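Local coordinates for GphF (Cystobacter violaceus, PDB 6MFC), which probably acts as a GNAT-fold decarboxylase that helps to start polyketide biosynthesis, at residues 51-54 with 55-59. Numbering follows the deposited sequence.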
# COMPACT_ATOMS: atom_id res chain seq x y z
N LEU A 51 -11.71 -2.34 -7.50
CA LEU A 51 -10.64 -2.06 -6.56
C LEU A 51 -10.06 -0.65 -6.71
O LEU A 51 -9.00 -0.37 -6.15
CB LEU A 51 -9.52 -3.09 -6.69
CG LEU A 51 -9.76 -4.50 -6.14
CD1 LEU A 51 -10.58 -5.35 -7.11
CD2 LEU A 51 -8.45 -5.18 -5.80
N ARG A 52 -10.74 0.23 -7.43
CA ARG A 52 -10.24 1.59 -7.64
C ARG A 52 -10.76 2.52 -6.56
O ARG A 52 -11.93 2.47 -6.18
CB ARG A 52 -10.67 2.12 -9.01
CG ARG A 52 -10.20 1.29 -10.19
CD ARG A 52 -10.38 2.06 -11.48
NE ARG A 52 -10.06 1.24 -12.65
CZ ARG A 52 -10.91 1.00 -13.64
NH1 ARG A 52 -12.13 1.52 -13.62
NH2 ARG A 52 -10.54 0.24 -14.66
N ALA A 53 -9.87 3.38 -6.07
CA ALA A 53 -10.31 4.46 -5.19
C ALA A 53 -11.10 5.49 -5.98
O ALA A 53 -10.84 5.73 -7.17
CB ALA A 53 -9.11 5.12 -4.51
N SER A 54 -12.08 6.10 -5.33
CA SER A 54 -12.85 7.14 -5.97
C SER A 54 -12.03 8.43 -6.05
O SER A 54 -10.99 8.58 -5.38
CB SER A 54 -14.15 7.39 -5.22
OG SER A 54 -13.89 7.91 -3.92
N ARG A 55 -12.49 9.36 -6.88
CA ARG A 55 -11.87 10.68 -6.92
C ARG A 55 -11.95 11.36 -5.57
O ARG A 55 -11.04 12.11 -5.19
CB ARG A 55 -12.54 11.54 -8.00
CG ARG A 55 -11.83 12.86 -8.26
CD ARG A 55 -12.64 13.74 -9.20
NE ARG A 55 -11.83 14.81 -9.78
CZ ARG A 55 -12.30 15.72 -10.64
NH1 ARG A 55 -11.49 16.65 -11.12
NH2 ARG A 55 -13.57 15.69 -11.01
N ALA A 56 -13.04 11.12 -4.82
CA ALA A 56 -13.17 11.72 -3.50
C ALA A 56 -12.14 11.16 -2.53
O ALA A 56 -11.55 11.91 -1.75
CB ALA A 56 -14.59 11.50 -2.97
N GLU A 57 -11.92 9.84 -2.56
CA GLU A 57 -10.94 9.25 -1.65
C GLU A 57 -9.52 9.68 -1.99
O GLU A 57 -8.72 9.97 -1.10
CB GLU A 57 -11.05 7.72 -1.67
CG GLU A 57 -9.95 7.02 -0.88
CD GLU A 57 -9.96 7.38 0.60
OE1 GLU A 57 -11.05 7.67 1.14
OE2 GLU A 57 -8.88 7.37 1.22
N LEU A 58 -9.19 9.72 -3.29
CA LEU A 58 -7.86 10.17 -3.69
C LEU A 58 -7.62 11.61 -3.27
O LEU A 58 -6.51 11.97 -2.85
CB LEU A 58 -7.68 10.01 -5.20
CG LEU A 58 -7.52 8.57 -5.68
CD1 LEU A 58 -7.17 8.53 -7.17
CD2 LEU A 58 -6.47 7.85 -4.86
N LEU A 59 -8.66 12.45 -3.35
CA LEU A 59 -8.53 13.82 -2.85
C LEU A 59 -8.44 13.83 -1.33
O LEU A 59 -7.71 14.64 -0.75
CB LEU A 59 -9.70 14.67 -3.32
CG LEU A 59 -9.68 16.14 -2.89
CD1 LEU A 59 -8.57 16.89 -3.60
CD2 LEU A 59 -11.03 16.79 -3.14
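Ser54 turns OG between its own backbone N and carbonyl carbon, chi1 65°, and this brings the hydroxyl oxygen over the start of the helix to meet Glu57. Leu58 sets CG opposite its carbonyl carbon, chi1 -73°, which carries the branched end back along the chain to Ala53. Ser54 is the N-cap of the helix. Its OG accepts the backbone N-H of Glu57, with OG to N at 3.1 Å and an angle of 159° at the hydrogen. Its carbonyl O accepts the next N-H: Leu58 N lies 3.0 Å from Ser54 O. The hydroxyl serves the N-H of Glu57, in the first turn, while the carbonyl starts the regular helix bonding at Leu58. Glu57 CB also packs against the hydroxyl, 3.6 Å from Ser54 OG.

Beside the cap there is a small apolar contact. The methyl CB of Ala53 rests against one branch of Leu58, with Ala53 CB to Leu58 CD2 at 3.8 Å. Leu58 CG approaches both Ala53 CB and Ser54 O, 3.5 Å from the latter. Leu58 is buried and also touches Leu36 and Cys40 of helix 36-46. The carboxylate of Glu57 leads away from the cap; its OE2 forms salt bridges with Arg60 and Arg61. Ala53 N is hydrogen-bonded to Glu43 OE2, which ties the loop to helix 36-46. The arrangement is a classic serine N-cap, here starting helix 55-64 of the GNAT fold, the second of two helices between its first two strands.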